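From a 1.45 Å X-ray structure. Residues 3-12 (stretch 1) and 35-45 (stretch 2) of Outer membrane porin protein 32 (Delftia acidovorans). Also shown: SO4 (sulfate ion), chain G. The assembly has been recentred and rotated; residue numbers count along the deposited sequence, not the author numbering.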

# COMPACT_ATOMS: atom_id res chain seq x y z
N SER A 3 17.41 -17.77 1.21
CA SER A 3 17.31 -16.81 0.08
C SER A 3 16.00 -16.01 0.21
O SER A 3 15.06 -16.51 0.84
CB SER A 3 17.33 -17.57 -1.24
OG SER A 3 16.22 -18.44 -1.39
N VAL A 4 15.98 -14.78 -0.32
CA VAL A 4 14.74 -13.96 -0.46
C VAL A 4 14.54 -13.58 -1.93
O VAL A 4 15.48 -13.10 -2.60
CB VAL A 4 14.78 -12.67 0.36
CG1 VAL A 4 13.58 -11.82 0.12
CG2 VAL A 4 14.88 -13.02 1.89
N THR A 5 13.34 -13.85 -2.44
CA THR A 5 13.00 -13.71 -3.84
C THR A 5 11.89 -12.70 -4.01
O THR A 5 10.84 -12.82 -3.39
CB THR A 5 12.53 -15.07 -4.38
OG1 THR A 5 13.59 -16.03 -4.30
CG2 THR A 5 12.22 -14.98 -5.85
N LEU A 6 12.11 -11.72 -4.87
CA LEU A 6 11.09 -10.80 -5.30
C LEU A 6 10.51 -11.40 -6.57
O LEU A 6 11.26 -11.80 -7.45
CB LEU A 6 11.71 -9.47 -5.67
CG LEU A 6 10.82 -8.51 -6.44
CD1 LEU A 6 9.83 -7.94 -5.49
CD2 LEU A 6 11.71 -7.45 -7.07
N PHE A 7 9.20 -11.44 -6.68
CA PHE A 7 8.56 -12.02 -7.85
C PHE A 7 7.27 -11.28 -8.18
O PHE A 7 6.73 -10.54 -7.37
CB PHE A 7 8.26 -13.51 -7.64
CG PHE A 7 7.25 -13.77 -6.57
CD1 PHE A 7 7.64 -13.86 -5.23
CD2 PHE A 7 5.90 -13.93 -6.89
CE1 PHE A 7 6.70 -14.08 -4.25
CE2 PHE A 7 4.95 -14.17 -5.90
CZ PHE A 7 5.36 -14.24 -4.58
N GLY A 8 6.71 -11.57 -9.35
CA GLY A 8 5.45 -10.99 -9.70
C GLY A 8 5.00 -11.36 -11.08
O GLY A 8 5.66 -12.09 -11.82
N ILE A 9 3.81 -10.85 -11.38
CA ILE A 9 3.18 -10.99 -12.69
C ILE A 9 2.42 -9.71 -12.98
O ILE A 9 1.64 -9.26 -12.17
CB ILE A 9 2.17 -12.20 -12.78
CG1 ILE A 9 2.82 -13.51 -12.36
CG2 ILE A 9 1.59 -12.27 -14.17
CD1 ILE A 9 1.90 -14.71 -12.38
N VAL A 10 2.62 -9.16 -14.17
CA VAL A 10 1.73 -8.12 -14.67
C VAL A 10 1.00 -8.72 -15.90
O VAL A 10 1.62 -9.05 -16.91
CB VAL A 10 2.43 -6.81 -15.04
CG1 VAL A 10 1.40 -5.80 -15.45
CG2 VAL A 10 3.25 -6.29 -13.89
N ASP A 11 -0.30 -8.85 -15.75
CA ASP A 11 -1.18 -9.41 -16.78
C ASP A 11 -2.25 -8.34 -17.01
O ASP A 11 -3.05 -8.03 -16.11
CB ASP A 11 -1.77 -10.73 -16.30
CG ASP A 11 -2.77 -11.32 -17.25
OD1 ASP A 11 -3.54 -10.55 -17.89
OD2 ASP A 11 -2.86 -12.56 -17.37
N THR A 12 -2.21 -7.73 -18.20
CA THR A 12 -3.10 -6.65 -18.57
C THR A 12 -3.66 -6.94 -19.95
O THR A 12 -2.97 -7.49 -20.81
CB THR A 12 -2.35 -5.31 -18.49
OG1 THR A 12 -1.93 -5.13 -17.14
CG2 THR A 12 -3.23 -4.11 -18.76
S SO4 G . -1.40 -18.98 -10.25
O1 SO4 G . -1.08 -18.43 -11.59
O2 SO4 G . -1.91 -20.40 -10.40
O3 SO4 G . -0.19 -18.90 -9.35
O4 SO4 G . -2.42 -18.14 -9.60
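Stretch 2, residues 35-45: STSRLGLRGTE

Stretch 2 is held to stretch 1 first by a ladder of backbone hydrogen bonds. Strand 38-45 runs antiparallel to strand 4-12, their directions 177° apart, and every second pair closes a ring of two hydrogen bonds: Thr5 N to Arg42 O at 2.8 Å and Arg42 N to Thr5 O at 3.0 Å, then Phe7 N to Gly40 O and Gly40 N to Phe7 O, both 2.9 Å, then Ile9 N to Arg38 O and Arg38 N to Ile9 O, again 2.9 Å each. Ser3 and Thr44 extend the pattern, with Ser3 N to Thr44 O at 3.1 Å and Thr44 N to Ser3 O at 3.2 Å.

Before Arg38, residues 35-37 of the second stretch are not in the strand, and side chains join the hydrogen bonding. Asp11 N donates to Ser37 OG at 3.0 Å, while Ser35 N donates to Asp11 OD2 at 3.0 Å, so the acceptors here are a serine hydroxyl and a carboxylate.

Arg38 turns its guanidinium back on its own stretch, Arg38 NE and NH2 reaching Thr36 O at 2.8 and 2.9 Å. Its outer nitrogens also grip a sulfate, probably from the crystallisation liquor, most closely through Arg38 NH1 to SO4 O3 at 2.7 Å. Ile9 covers one face of this planar group, Ile9 CD1 lying 3.6 Å from Arg38 NE, while the sulfate O3 lies at the edge, near the plane.

The Phe7 ring is sandwiched between Arg42 and Gly40. The Arg42 guanidinium lies flat on one face, planes 18° apart, with Arg42 CZ 4.0 Å from the Phe7 ring centroid in a cation-pi contact. On the opposite face Gly40 CA, also 4.0 Å from the Phe7 ring centroid, makes a CH-pi contact. The glycine is what lets the ring fold over the neighbouring backbone: a CB modelled on Gly40 would come within 2.5 Å of Phe7 CZ.

The non-hydrogen-bonded pairs, Val4 with Gly43, Leu6 with Leu41 and Gly8 with Leu39, bring their CA atoms to 4.2, 4.6 and 4.3 Å. Short CA-H...O contacts fill the spaces between the ladder's rungs, as from Val4 CA to Arg42 O at 3.3 Å and from Leu41 CA to Thr5 O at 3.3 Å. On this face Leu6 CD1 packs against Leu39 CD1 at 3.9 Å and Leu41 CD1 at 4.0 Å. The rule is alternation: leucines gather on one face, while Thr5, Phe7, Ile9 and the two arginines share the other, where Ile9 and Phe7 each cover one face of a guanidinium. Together the stretches bury 908 Å².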

# COMPACT_ATOMS: atom_id res chain seq x y z
N SER A 35 -3.30 -15.11 -15.76
CA SER A 35 -2.90 -15.33 -14.36
C SER A 35 -3.19 -14.09 -13.58
O SER A 35 -3.10 -12.99 -14.12
CB SER A 35 -1.41 -15.62 -14.25
OG SER A 35 -1.03 -16.79 -14.95
N THR A 36 -3.50 -14.23 -12.31
CA THR A 36 -3.69 -13.04 -11.50
C THR A 36 -2.40 -12.25 -11.35
O THR A 36 -1.37 -12.78 -10.96
CB THR A 36 -4.29 -13.39 -10.14
OG1 THR A 36 -5.51 -14.15 -10.33
CG2 THR A 36 -4.63 -12.13 -9.35
N SER A 37 -2.49 -10.97 -11.67
CA SER A 37 -1.36 -10.07 -11.50
C SER A 37 -1.02 -9.93 -10.04
O SER A 37 -1.91 -9.88 -9.21
CB SER A 37 -1.65 -8.68 -12.05
OG SER A 37 -2.05 -8.67 -13.38
N ARG A 38 0.27 -9.91 -9.75
CA ARG A 38 0.71 -9.93 -8.36
C ARG A 38 2.11 -9.40 -8.20
O ARG A 38 2.89 -9.32 -9.15
CB ARG A 38 0.66 -11.39 -7.84
CG ARG A 38 1.75 -12.29 -8.40
CD ARG A 38 1.45 -13.79 -8.29
NE ARG A 38 0.35 -14.14 -9.16
CZ ARG A 38 -0.12 -15.36 -9.32
NH1 ARG A 38 0.36 -16.38 -8.60
NH2 ARG A 38 -1.09 -15.58 -10.20
N LEU A 39 2.43 -9.08 -6.94
CA LEU A 39 3.77 -8.65 -6.53
C LEU A 39 4.00 -9.28 -5.16
O LEU A 39 3.15 -9.18 -4.32
CB LEU A 39 3.87 -7.13 -6.49
CG LEU A 39 5.20 -6.58 -5.97
CD1 LEU A 39 6.33 -6.90 -6.91
CD2 LEU A 39 5.08 -5.08 -5.83
N GLY A 40 5.14 -9.94 -4.98
CA GLY A 40 5.41 -10.62 -3.74
C GLY A 40 6.87 -10.77 -3.42
O GLY A 40 7.77 -10.58 -4.25
N LEU A 41 7.09 -11.13 -2.15
CA LEU A 41 8.39 -11.45 -1.63
C LEU A 41 8.25 -12.75 -0.88
O LEU A 41 7.31 -12.90 -0.12
CB LEU A 41 8.83 -10.37 -0.66
CG LEU A 41 9.07 -8.97 -1.21
CD1 LEU A 41 7.95 -8.36 -2.00
CD2 LEU A 41 9.42 -8.03 -0.07
N ARG A 42 9.20 -13.65 -1.04
CA ARG A 42 9.19 -14.90 -0.29
C ARG A 42 10.58 -15.31 0.05
O ARG A 42 11.56 -14.93 -0.59
CB ARG A 42 8.49 -15.99 -1.08
CG ARG A 42 9.13 -16.30 -2.39
CD ARG A 42 8.29 -17.33 -3.25
NE ARG A 42 8.92 -17.51 -4.56
CZ ARG A 42 8.33 -17.45 -5.76
NH1 ARG A 42 7.01 -17.27 -5.94
NH2 ARG A 42 9.09 -17.62 -6.83
N GLY A 43 10.71 -16.06 1.13
CA GLY A 43 12.02 -16.53 1.49
C GLY A 43 11.95 -17.81 2.26
O GLY A 43 10.93 -18.15 2.82
N THR A 44 13.08 -18.50 2.28
CA THR A 44 13.21 -19.73 3.00
C THR A 44 14.56 -19.69 3.71
O THR A 44 15.55 -19.21 3.16
CB THR A 44 13.16 -20.97 2.02
OG1 THR A 44 11.85 -21.07 1.44
CG2 THR A 44 13.24 -22.21 2.74
N GLU A 45 14.60 -20.19 4.93
CA GLU A 45 15.83 -20.27 5.70
C GLU A 45 16.00 -21.71 6.19
O GLU A 45 15.11 -22.25 6.82
CB GLU A 45 15.73 -19.37 6.94
CG GLU A 45 16.97 -19.40 7.81
CD GLU A 45 16.81 -18.71 9.16
OE1 GLU A 45 15.70 -18.21 9.45
OE2 GLU A 45 17.79 -18.69 9.95
O HOH W 1 13.41 -17.39 -1.84
O HOH W 2 -2.20 -5.78 -14.18